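Local coordinates for AP endonuclease, family protein 2 (Mycobacterium smegmatis, PDB 5TNV) that binds a magnesium ion within a xylose isomerase-like TIM barrel and may act as an endonuclease, at residues A[58-62]-A[92-98]; A[108-112]-A[171-176]; A[203-207]-A[240-244]; A[229-233]-A[266-270]. All blocks are in the same frame, centred on the assembly; numbering follows the deposited sequence.

Contact 1. Residues A[58-62]-A[92-98]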
loop_
_atom_site.group_PDB
_atom_site.type_symbol
_atom_site.label_atom_id
_atom_site.label_comp_id
_atom_site.label_asym_id
_atom_site.label_seq_id
_atom_site.Cartn_x
_atom_site.Cartn_y
_atom_site.Cartn_z
ATOM N N LEU A 58 4.272 23.199 -11.760
ATOM C CA LEU A 58 4.167 22.383 -12.966
ATOM C C LEU A 58 5.394 21.453 -13.097
ATOM O O LEU A 58 5.278 20.290 -13.478
ATOM C CB LEU A 58 4.031 23.268 -14.162
ATOM C CG LEU A 58 2.685 23.960 -14.319
ATOM C CD1 LEU A 58 2.803 25.147 -15.267
ATOM C CD2 LEU A 58 1.598 22.964 -14.782
ATOM N N ARG A 59 6.566 21.982 -12.772
ATOM C CA ARG A 59 7.815 21.203 -12.895
ATOM C C ARG A 59 7.764 19.948 -12.039
ATOM O O ARG A 59 8.280 18.902 -12.445
ATOM C CB ARG A 59 8.977 22.079 -12.478
ATOM C CG ARG A 59 10.349 21.512 -12.837
ATOM C CD ARG A 59 11.452 22.524 -12.551
ATOM N NE ARG A 59 11.240 23.723 -13.389
ATOM C CZ ARG A 59 11.689 24.935 -13.089
ATOM N NH1 ARG A 59 12.437 25.138 -12.028
ATOM N NH2 ARG A 59 11.427 25.942 -13.898
ATOM N N GLN A 60 7.190 20.040 -10.837
ATOM C CA GLN A 60 7.101 18.874 -9.974
ATOM C C GLN A 60 6.301 17.760 -10.644
ATOM O O GLN A 60 6.575 16.568 -10.418
ATOM C CB GLN A 60 6.442 19.237 -8.637
ATOM C CG GLN A 60 7.305 20.156 -7.782
ATOM C CD GLN A 60 6.630 20.398 -6.461
ATOM O OE1 GLN A 60 6.401 19.466 -5.680
ATOM N NE2 GLN A 60 6.271 21.627 -6.194
ATOM N N VAL A 61 5.274 18.136 -11.387
ATOM C CA VAL A 61 4.405 17.200 -12.104
ATOM C C VAL A 61 5.170 16.561 -13.259
ATOM O O VAL A 61 5.168 15.337 -13.429
ATOM C CB VAL A 61 3.139 17.952 -12.551
ATOM C CG1 VAL A 61 2.258 17.010 -13.332
ATOM C CG2 VAL A 61 2.418 18.539 -11.369
ATOM N N ARG A 62 5.853 17.382 -14.078
ATOM C CA ARG A 62 6.654 16.834 -15.185
ATOM C C ARG A 62 7.765 15.931 -14.678
ATOM O O ARG A 62 8.041 14.897 -15.295
ATOM C CB ARG A 62 7.248 18.021 -15.973
ATOM C CG ARG A 62 8.107 17.576 -17.156
ATOM C CD ARG A 62 7.275 16.803 -18.178
ATOM N NE ARG A 62 8.056 16.542 -19.365
ATOM C CZ ARG A 62 7.639 15.690 -20.271
ATOM N NH1 ARG A 62 6.476 15.051 -20.137
ATOM N NH2 ARG A 62 8.351 15.459 -21.335
ATOM N N VAL A 92 4.440 29.143 -19.697
ATOM C CA VAL A 92 5.127 28.272 -18.708
ATOM C C VAL A 92 4.643 26.845 -18.789
ATOM O O VAL A 92 5.452 25.930 -18.591
ATOM C CB VAL A 92 5.100 28.811 -17.274
ATOM C CG1 VAL A 92 5.844 30.137 -17.183
ATOM C CG2 VAL A 92 3.737 28.960 -16.719
ATOM N N LEU A 93 3.379 26.612 -19.137
ATOM C CA LEU A 93 2.894 25.255 -19.347
ATOM C C LEU A 93 3.731 24.534 -20.412
ATOM O O LEU A 93 4.207 23.412 -20.173
ATOM C CB LEU A 93 1.414 25.361 -19.740
ATOM C CG LEU A 93 0.705 24.026 -20.004
ATOM C CD1 LEU A 93 0.527 23.233 -18.722
ATOM C CD2 LEU A 93 -0.621 24.294 -20.711
ATOM N N ALA A 94 3.946 25.181 -21.544
ATOM C CA ALA A 94 4.776 24.624 -22.611
ATOM C C ALA A 94 6.231 24.485 -22.185
ATOM O O ALA A 94 6.854 23.451 -22.473
ATOM C CB ALA A 94 4.643 25.477 -23.880
ATOM N N ASP A 95 6.770 25.517 -21.521
ATOM C CA ASP A 95 8.167 25.482 -21.116
ATOM C C ASP A 95 8.454 24.312 -20.182
ATOM O O ASP A 95 9.561 23.747 -20.190
ATOM C CB ASP A 95 8.557 26.770 -20.470
ATOM C CG ASP A 95 10.030 27.064 -20.338
ATOM O OD1 ASP A 95 10.882 26.537 -21.103
ATOM O OD2 ASP A 95 10.390 27.866 -19.445
ATOM N N GLU A 96 7.474 23.967 -19.345
ATOM C CA GLU A 96 7.629 22.877 -18.392
ATOM C C GLU A 96 7.233 21.528 -18.955
ATOM O O GLU A 96 7.264 20.510 -18.249
ATOM C CB GLU A 96 6.864 23.197 -17.093
ATOM C CG GLU A 96 7.416 24.431 -16.385
ATOM C CD GLU A 96 8.854 24.407 -15.972
ATOM O OE1 GLU A 96 9.409 23.339 -15.647
ATOM O OE2 GLU A 96 9.451 25.525 -15.934
ATOM N N GLY A 97 6.930 21.452 -20.240
ATOM C CA GLY A 97 6.751 20.174 -20.936
ATOM C C GLY A 97 5.388 19.537 -20.753
ATOM O O GLY A 97 5.299 18.324 -20.805
ATOM N N LEU A 98 4.360 20.302 -20.526
ATOM C CA LEU A 98 3.036 19.804 -20.218
ATOM C C LEU A 98 1.970 20.404 -21.143
ATOM O O LEU A 98 2.169 21.413 -21.815
ATOM C CB LEU A 98 2.695 20.120 -18.747
ATOM C CG LEU A 98 3.616 19.380 -17.743
ATOM C CD1 LEU A 98 3.465 19.981 -16.354
ATOM C CD2 LEU A 98 3.301 17.892 -17.690
#

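Contact 2. Residues A[108-112]-A[171-176]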
loop_
_atom_site.group_PDB
_atom_site.type_symbol
_atom_site.label_atom_id
_atom_site.label_comp_id
_atom_site.label_asym_id
_atom_site.label_seq_id
_atom_site.Cartn_x
_atom_site.Cartn_y
_atom_site.Cartn_z
ATOM N N SER A 108 -18.003 23.744 -7.357
ATOM C CA SER A 108 -18.444 24.888 -8.133
ATOM C C SER A 108 -19.707 24.538 -8.885
ATOM O O SER A 108 -19.792 24.600 -10.108
ATOM C CB SER A 108 -17.358 25.334 -9.112
ATOM O OG SER A 108 -16.195 25.619 -8.394
ATOM N N SER A 109 -20.733 24.103 -8.165
ATOM C CA SER A 109 -21.933 23.571 -8.801
ATOM C C SER A 109 -22.703 24.644 -9.583
ATOM O O SER A 109 -22.896 25.766 -9.072
ATOM C CB SER A 109 -22.855 22.973 -7.755
ATOM O OG SER A 109 -24.079 22.604 -8.393
ATOM N N ILE A 110 -23.189 24.270 -10.752
ATOM C CA ILE A 110 -23.994 25.179 -11.561
ATOM C C ILE A 110 -25.391 25.363 -10.976
ATOM O O ILE A 110 -26.142 26.206 -11.511
ATOM C CB ILE A 110 -23.999 24.766 -13.043
ATOM C CG1 ILE A 110 -24.744 23.463 -13.267
ATOM C CG2 ILE A 110 -22.593 24.776 -13.612
ATOM C CD1 ILE A 110 -24.647 22.807 -14.604
ATOM N N VAL A 111 -25.743 24.675 -9.881
ATOM C CA VAL A 111 -26.964 24.982 -9.143
ATOM C C VAL A 111 -26.664 25.354 -7.703
ATOM O O VAL A 111 -27.577 25.357 -6.879
ATOM C CB VAL A 111 -28.043 23.880 -9.260
ATOM C CG1 VAL A 111 -28.560 23.773 -10.683
ATOM C CG2 VAL A 111 -27.555 22.535 -8.725
ATOM N N ASP A 112 -25.426 25.742 -7.393
ATOM C CA ASP A 112 -25.154 26.366 -6.091
ATOM C C ASP A 112 -26.130 27.510 -5.873
ATOM O O ASP A 112 -26.367 28.319 -6.791
ATOM C CB ASP A 112 -23.716 26.856 -6.097
ATOM C CG ASP A 112 -23.182 27.310 -4.762
ATOM O OD1 ASP A 112 -23.509 28.466 -4.367
ATOM O OD2 ASP A 112 -22.467 26.512 -4.123
ATOM N N LEU A 171 -33.527 22.359 -13.116
ATOM C CA LEU A 171 -32.609 23.459 -13.437
ATOM C C LEU A 171 -31.217 22.934 -13.790
ATOM O O LEU A 171 -30.525 23.388 -14.709
ATOM C CB LEU A 171 -32.551 24.448 -12.277
ATOM C CG LEU A 171 -31.718 25.701 -12.560
ATOM C CD1 LEU A 171 -32.257 26.463 -13.727
ATOM C CD2 LEU A 171 -31.654 26.544 -11.305
ATOM N N ALA A 172 -30.766 21.935 -13.026
ATOM C CA ALA A 172 -29.502 21.273 -13.295
ATOM C C ALA A 172 -29.473 20.682 -14.689
ATOM O O ALA A 172 -28.502 20.886 -15.414
ATOM C CB ALA A 172 -29.191 20.204 -12.260
ATOM N N ILE A 173 -30.518 19.984 -15.080
ATOM C CA ILE A 173 -30.583 19.373 -16.418
ATOM C C ILE A 173 -30.528 20.455 -17.485
ATOM O O ILE A 173 -29.820 20.353 -18.505
ATOM C CB ILE A 173 -31.815 18.447 -16.553
ATOM C CG1 ILE A 173 -31.617 17.178 -15.649
ATOM C CG2 ILE A 173 -32.068 18.123 -17.982
ATOM C CD1 ILE A 173 -32.885 16.349 -15.518
ATOM N N GLU A 174 -31.297 21.538 -17.282
ATOM C CA GLU A 174 -31.341 22.659 -18.240
ATOM C C GLU A 174 -29.961 23.240 -18.414
ATOM O O GLU A 174 -29.533 23.495 -19.549
ATOM C CB GLU A 174 -32.316 23.744 -17.742
ATOM C CG GLU A 174 -32.495 25.024 -18.522
ATOM C CD GLU A 174 -33.403 26.006 -17.770
ATOM O OE1 GLU A 174 -34.429 25.617 -17.167
ATOM O OE2 GLU A 174 -33.109 27.219 -17.747
ATOM N N ARG A 175 -29.271 23.472 -17.300
ATOM C CA ARG A 175 -27.935 24.100 -17.376
ATOM C C ARG A 175 -26.881 23.160 -17.952
ATOM O O ARG A 175 -25.995 23.573 -18.698
ATOM C CB ARG A 175 -27.550 24.677 -16.031
ATOM C CG ARG A 175 -28.403 25.903 -15.707
ATOM C CD ARG A 175 -28.051 26.504 -14.350
ATOM N NE ARG A 175 -28.819 27.720 -14.149
ATOM C CZ ARG A 175 -28.857 28.450 -13.044
ATOM N NH1 ARG A 175 -28.132 28.146 -11.985
ATOM N NH2 ARG A 175 -29.623 29.545 -12.929
ATOM N N VAL A 176 -26.971 21.869 -17.657
ATOM C CA VAL A 176 -26.118 20.863 -18.302
ATOM C C VAL A 176 -26.303 20.895 -19.803
ATOM O O VAL A 176 -25.321 20.866 -20.540
ATOM C CB VAL A 176 -26.381 19.456 -17.695
ATOM C CG1 VAL A 176 -25.773 18.404 -18.587
ATOM C CG2 VAL A 176 -25.768 19.407 -16.282
HETATM O O HOH W 1 -28.480 29.209 -9.380
#

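Contact 3. Residues A[203-207]-A[240-244]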
loop_
_atom_site.group_PDB
_atom_site.type_symbol
_atom_site.label_atom_id
_atom_site.label_comp_id
_atom_site.label_asym_id
_atom_site.label_seq_id
_atom_site.Cartn_x
_atom_site.Cartn_y
_atom_site.Cartn_z
ATOM N N PRO A 203 -25.003 4.708 -9.163
ATOM C CA PRO A 203 -25.025 4.299 -10.574
ATOM C C PRO A 203 -26.379 4.457 -11.260
ATOM O O PRO A 203 -26.466 5.020 -12.343
ATOM C CB PRO A 203 -24.565 2.829 -10.489
ATOM C CG PRO A 203 -23.625 2.793 -9.292
ATOM C CD PRO A 203 -24.301 3.698 -8.297
ATOM N N ASP A 204 -27.434 3.975 -10.641
ATOM C CA ASP A 204 -28.747 4.106 -11.269
ATOM C C ASP A 204 -29.140 5.571 -11.423
ATOM O O ASP A 204 -29.737 5.921 -12.465
ATOM C CB ASP A 204 -29.808 3.344 -10.499
ATOM C CG ASP A 204 -29.730 1.854 -10.573
ATOM O OD1 ASP A 204 -29.032 1.321 -11.458
ATOM O OD2 ASP A 204 -30.379 1.194 -9.741
ATOM N N ASP A 205 -28.862 6.410 -10.446
ATOM C CA ASP A 205 -29.250 7.807 -10.554
ATOM C C ASP A 205 -28.471 8.469 -11.666
ATOM O O ASP A 205 -28.992 9.308 -12.393
ATOM C CB ASP A 205 -29.070 8.558 -9.248
ATOM C CG ASP A 205 -30.157 8.316 -8.235
ATOM O OD1 ASP A 205 -31.172 7.670 -8.527
ATOM O OD2 ASP A 205 -29.964 8.860 -7.105
ATOM N N ALA A 206 -27.178 8.129 -11.804
ATOM C CA ALA A 206 -26.340 8.718 -12.862
ATOM C C ALA A 206 -26.834 8.314 -14.212
ATOM O O ALA A 206 -26.865 9.148 -15.133
ATOM C CB ALA A 206 -24.899 8.305 -12.615
ATOM N N VAL A 207 -27.185 7.040 -14.385
ATOM C CA VAL A 207 -27.719 6.617 -15.671
ATOM C C VAL A 207 -29.019 7.316 -16.025
ATOM O O VAL A 207 -29.237 7.799 -17.151
ATOM C CB VAL A 207 -27.877 5.053 -15.727
ATOM C CG1 VAL A 207 -28.582 4.597 -17.005
ATOM C CG2 VAL A 207 -26.521 4.342 -15.641
ATOM N N MET A 240 -21.010 -1.713 -10.482
ATOM C CA MET A 240 -21.282 -0.283 -10.673
ATOM C C MET A 240 -20.654 0.221 -11.955
ATOM O O MET A 240 -21.277 0.961 -12.725
ATOM C CB MET A 240 -20.731 0.526 -9.493
ATOM C CG MET A 240 -21.367 0.191 -8.119
ATOM S SD MET A 240 -21.106 1.482 -6.895
ATOM C CE MET A 240 -19.380 1.283 -6.478
ATOM N N TYR A 241 -19.392 -0.128 -12.220
ATOM C CA TYR A 241 -18.714 0.314 -13.424
ATOM C C TYR A 241 -19.376 -0.233 -14.677
ATOM O O TYR A 241 -19.500 0.477 -15.662
ATOM C CB TYR A 241 -17.232 -0.038 -13.380
ATOM C CG TYR A 241 -16.351 1.021 -12.746
ATOM C CD1 TYR A 241 -16.238 2.281 -13.340
ATOM C CD2 TYR A 241 -15.605 0.778 -11.600
ATOM C CE1 TYR A 241 -15.455 3.271 -12.815
ATOM C CE2 TYR A 241 -14.802 1.781 -11.058
ATOM C CZ TYR A 241 -14.723 3.018 -11.683
ATOM O OH TYR A 241 -13.937 4.064 -11.204
ATOM N N ALA A 242 -19.841 -1.491 -14.659
ATOM C CA ALA A 242 -20.533 -2.004 -15.823
ATOM C C ALA A 242 -21.772 -1.178 -16.189
ATOM O O ALA A 242 -22.108 -1.021 -17.366
ATOM C CB ALA A 242 -20.935 -3.493 -15.590
ATOM N N LYS A 243 -22.443 -0.634 -15.206
ATOM C CA LYS A 243 -23.624 0.151 -15.480
ATOM C C LYS A 243 -23.273 1.486 -16.128
ATOM O O LYS A 243 -24.027 1.937 -16.978
ATOM C CB LYS A 243 -24.395 0.399 -14.180
ATOM C CG LYS A 243 -25.238 -0.707 -13.658
ATOM C CD LYS A 243 -25.990 -0.244 -12.415
ATOM C CE LYS A 243 -26.814 -1.447 -12.056
ATOM N NZ LYS A 243 -27.659 -1.065 -10.915
ATOM N N VAL A 244 -22.257 2.154 -15.610
ATOM C CA VAL A 244 -22.016 3.540 -16.012
ATOM C C VAL A 244 -20.996 3.706 -17.134
ATOM O O VAL A 244 -21.042 4.727 -17.854
ATOM C CB VAL A 244 -21.663 4.453 -14.811
ATOM C CG1 VAL A 244 -22.854 4.551 -13.860
ATOM C CG2 VAL A 244 -20.411 3.978 -14.095
#

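Contact 4. Residues A[229-233]-A[266-270]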
loop_
_atom_site.group_PDB
_atom_site.type_symbol
_atom_site.label_atom_id
_atom_site.label_comp_id
_atom_site.label_asym_id
_atom_site.label_seq_id
_atom_site.Cartn_x
_atom_site.Cartn_y
_atom_site.Cartn_z
ATOM N N ARG A 229 -15.087 4.631 -1.148
ATOM C CA ARG A 229 -14.505 5.055 0.140
ATOM C C ARG A 229 -15.551 5.164 1.222
ATOM O O ARG A 229 -15.170 5.283 2.411
ATOM C CB ARG A 229 -13.812 6.399 -0.052
ATOM C CG ARG A 229 -14.765 7.589 -0.298
ATOM C CD ARG A 229 -14.047 8.728 -0.948
ATOM N NE ARG A 229 -14.942 9.832 -1.271
ATOM C CZ ARG A 229 -14.544 10.923 -1.916
ATOM N NH1 ARG A 229 -13.266 11.112 -2.205
ATOM N NH2 ARG A 229 -15.462 11.842 -2.248
ATOM N N LEU A 230 -16.848 5.211 0.911
ATOM C CA LEU A 230 -17.847 5.611 1.878
ATOM C C LEU A 230 -18.178 4.490 2.862
ATOM O O LEU A 230 -18.238 3.302 2.523
ATOM C CB LEU A 230 -19.125 6.019 1.163
ATOM C CG LEU A 230 -18.970 7.203 0.200
ATOM C CD1 LEU A 230 -20.262 7.421 -0.579
ATOM C CD2 LEU A 230 -18.546 8.455 0.933
ATOM N N HIS A 231 -18.485 4.894 4.104
ATOM C CA HIS A 231 -18.850 3.960 5.159
ATOM C C HIS A 231 -20.344 3.675 5.132
ATOM O O HIS A 231 -21.079 3.962 6.094
ATOM C CB HIS A 231 -18.360 4.502 6.512
ATOM C CG HIS A 231 -16.906 4.722 6.610
ATOM N ND1 HIS A 231 -16.261 4.667 7.841
ATOM C CD2 HIS A 231 -15.932 5.013 5.715
ATOM C CE1 HIS A 231 -14.976 4.918 7.687
ATOM N NE2 HIS A 231 -14.761 5.132 6.403
ATOM N N ARG A 232 -20.792 3.115 4.020
ATOM C CA ARG A 232 -22.196 2.829 3.774
ATOM C C ARG A 232 -22.236 1.634 2.834
ATOM O O ARG A 232 -21.240 1.384 2.115
ATOM C CB ARG A 232 -22.952 4.030 3.175
ATOM C CG ARG A 232 -22.598 4.314 1.764
ATOM C CD ARG A 232 -23.411 5.401 1.098
ATOM N NE ARG A 232 -23.140 6.738 1.610
ATOM C CZ ARG A 232 -23.623 7.773 0.933
ATOM N NH1 ARG A 232 -24.373 7.733 -0.163
ATOM N NH2 ARG A 232 -23.338 8.973 1.404
ATOM N N PRO A 233 -23.357 0.932 2.758
ATOM C CA PRO A 233 -23.497 -0.156 1.761
ATOM C C PRO A 233 -23.267 0.365 0.380
ATOM O O PRO A 233 -23.664 1.506 0.030
ATOM C CB PRO A 233 -24.943 -0.585 1.952
ATOM C CG PRO A 233 -25.323 -0.202 3.311
ATOM C CD PRO A 233 -24.543 1.059 3.629
ATOM N N ALA A 266 -18.566 -1.848 11.687
ATOM C CA ALA A 266 -17.594 -0.812 11.280
ATOM C C ALA A 266 -17.168 -0.962 9.837
ATOM O O ALA A 266 -16.815 -2.045 9.395
ATOM C CB ALA A 266 -16.360 -0.876 12.146
ATOM N N TYR A 267 -17.124 0.141 9.109
ATOM C CA TYR A 267 -16.515 0.244 7.790
ATOM C C TYR A 267 -15.141 0.927 7.912
ATOM O O TYR A 267 -14.959 1.745 8.818
ATOM C CB TYR A 267 -17.362 1.115 6.861
ATOM C CG TYR A 267 -18.646 0.497 6.373
ATOM C CD1 TYR A 267 -19.840 0.631 7.106
ATOM C CD2 TYR A 267 -18.687 -0.208 5.181
ATOM C CE1 TYR A 267 -21.025 0.069 6.667
ATOM C CE2 TYR A 267 -19.874 -0.777 4.746
ATOM C CZ TYR A 267 -21.027 -0.638 5.491
ATOM O OH TYR A 267 -22.188 -1.216 4.999
ATOM N N SER A 268 -14.290 0.698 6.937
ATOM C CA SER A 268 -13.063 1.442 6.818
ATOM C C SER A 268 -12.641 1.540 5.360
ATOM O O SER A 268 -12.958 0.686 4.535
ATOM C CB SER A 268 -11.989 0.837 7.726
ATOM O OG SER A 268 -11.798 -0.501 7.426
ATOM N N SER A 269 -11.896 2.600 5.077
ATOM C CA SER A 269 -11.290 2.777 3.740
ATOM C C SER A 269 -10.054 3.644 3.873
ATOM O O SER A 269 -9.950 4.453 4.803
ATOM C CB SER A 269 -12.275 3.386 2.741
ATOM O OG SER A 269 -12.578 4.722 3.105
ATOM N N ALA A 270 -9.134 3.479 2.943
ATOM C CA ALA A 270 -7.902 4.266 2.904
ATOM C C ALA A 270 -7.527 4.548 1.467
ATOM O O ALA A 270 -7.529 3.628 0.631
ATOM C CB ALA A 270 -6.733 3.585 3.588
HETATM O O HOH W 2 -12.535 6.298 5.305
#

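Contact 1. Residues A[58-62]-A[92-98]
Arg-59 and Glu-96 lock two neighbouring outer helices of the TIM barrel, 51-63 and 83-95, at the point where the latter ends in a Schellman motif. The ionic part is a side-on, two-nitrogen salt bridge. NE of Arg-59 donates to OE1 of Glu-96 at 2.9 Å, and NH2 of Arg-59 to OE2 of Glu-96, also at 2.9 Å. Both oxygens lie near the guanidinium plane and are met on their syn sides, but the donors stand out of the carboxylate plane, the two flat groups being turned 41° apart. A bend at chi3 of Arg-59 (-62°) and another at chi2 of Glu-96 fold the chains into this pairing.

The apolar part centres on Leu-58. CD2 of Leu-58 lies 4.1 Å from Leu-93 CD1 and 3.9 Å from Leu-98 CD1, while CD1 of the same leucine touches Val-92 CG2. Ile-69 of strand 68-70 packs on Leu-58, Leu-93 and Leu-98, tying the helix pair to the barrel wall.

The polar backbone part is the helix end. Gly-97, with positive phi, lets Leu-98 N reach Leu-93 O at 3.1 Å. Arg-62, bent at chi2, lays one guanidinium face over Gly-97 O; its NH1 is bonded to Phe-66 O and salt-bridged to Asp-67. Nearer the backbone in the same side chain, CG of Arg-62 sits 3.2 Å from Glu-96 O.

Contact 2. Residues A[108-112]-A[171-176]
Arg-175 leaves its helix with CG opposite the carbonyl carbon (chi1 -70°) and then runs fully extended to NE, which carries the guanidinium across to Ile-110 in a loop of the TIM barrel. Ile-110 answers with CG1 set between its backbone N and carbonyl carbon (chi1 68°), a rotation that sends CD1 at helix 169-185. The two side chains point opposite ways and lie alongside one another where they overlap. CD1 of Ile-110 rests 3.7 Å from CB of Arg-175 and 4.0 Å from CG2 of Val-176.

The loop, which follows strand 99-104, makes a type I turn from Ser-109 to Asp-112. Within it Ser-109 OG accepts from Val-111 N at 3.0 Å, an ST turn that fixes the backbone just where Ile-110 O is offered. Val-111 wedges CG1 against the helix backbone, 3.7 Å from Ala-172 N, with Ala-172 CB and Leu-171 CG also beside it. Leu-171 CD2 lies over the centre of one face of the Arg-175 guanidinium, and Glu-117 and Leu-120 of helix 116-133 also pack on this arginine.

Two acceptors in the guanidinium plane hold NH1 of Arg-175. One is water 1, 2.8 Å from Arg-175 NH1, which reaches on weakly to Asp-112 O. The other is Ile-110 O, also 2.8 Å from NH1 of Arg-175, with the donor almost in line with the C=O bond (164°).

Contact 3. Residues A[203-207]-A[240-244]
Pro-203 and Met-240 meet between two outer helices of the TIM barrel, 203-213 and 237-244, whose short segments run nearly parallel (5°) with axes 9.5 Å apart. On this tight side CG of Pro-203 presses 3.6 Å from CG of Met-240 and 3.7 Å from its SD. Val-244 fills the next position inward. CG1 of Val-244, opposite the carbonyl carbon (chi1 -65°), lies 3.9 Å from Pro-203 O and 4.1 Å from Val-207 CG2, with Ala-206 CB at the margin. Leu-220 of strand 218-221 packs on both Ala-206 and Val-244, so the apolar seam is anchored on the barrel wall.

The outer side is looser and polar. Lys-243, extended beyond CG, lays its CD against Pro-203 CB and carries NZ to OD1 of the exposed Asp-204 at 2.8 Å. The amine meets OD1 on its syn side but 30° out of the carboxylate plane.

A single salt bridge therefore spans the rim of an otherwise apolar interface. The aliphatic part of the lysine shields the proline, while its charge is paired at the surface with a carboxylate from the first turn of the neighbouring helix.

Contact 4. Residues A[229-233]-A[266-270]
Tyr-267 and His-231 form a loop-on-strand contact at the subunit interface: residues 229-233, between helices 225-228 and 237-244, run alongside strand 266-272 in roughly the opposite direction, this being the outer strand of the antiparallel hairpin with strand 251-261. The Tyr-267 ring spreads one face over the peptide linking His-231 to Arg-232, with His-231 C 3.6 Å above its plane. The imidazole of His-231 in turn lies over the peptide between Tyr-267 and Ser-268, so that each ring covers the other's backbone and the two CB atoms, of His-231 and Tyr-267, come within 3.5 Å. An inverse gamma turn centred on His-231 gives the loop the bend behind this exchange. Further out, the Pro-233 side chain stands roughly perpendicular to that of the tyrosine, Pro-233 CD being 3.5 Å from Tyr-267 OH.

Ser-269 supplies the polar link. With OG held between backbone N and carbonyl carbon (chi1 67°), Ser-269 OG donates to Arg-229 O at 2.7 Å, in the carbonyl plane and on a lone pair. Water 2 donates to Ser-269 OG and lies 2.7 Å from His-231 NE2, in the plane of the imidazole. The other ring nitrogen, ND1, bonds to Asp-261 of a second subunit, which fixes the ring from both ends. The Arg-229 side chain turns from the strand to a salt bridge with Glu-196, and itself lies about 7 Å from the magnesium ion. The whole is a beta-hairpin extending from a TIM barrel, packed on a loop that borders the metal site and on two neighbouring subunits.

Followed from the N terminus, contact 1 closes a loop holding strand 68-70 and most of helix 83-95. Contact 2 comes next in series, joining the loop after strand 99-104 to helix 169-185 across helix 116-133 and strand 137-141. Contacts 3 and 4 cross, since their segments alternate along the chain: 203-207, 229-233, 240-244, 266-270. The loop of contact 3 holds Asp-223 and that of contact 4 His-252, two of the magnesium ligands. Contact 1 lies across the chain's centre from the other three. Contacts 3 and 4 come within about 7 Å at their nearest atoms without touching; contact 3 joins two outer helices, contact 4 the loop before helix 237-244 to the hairpin.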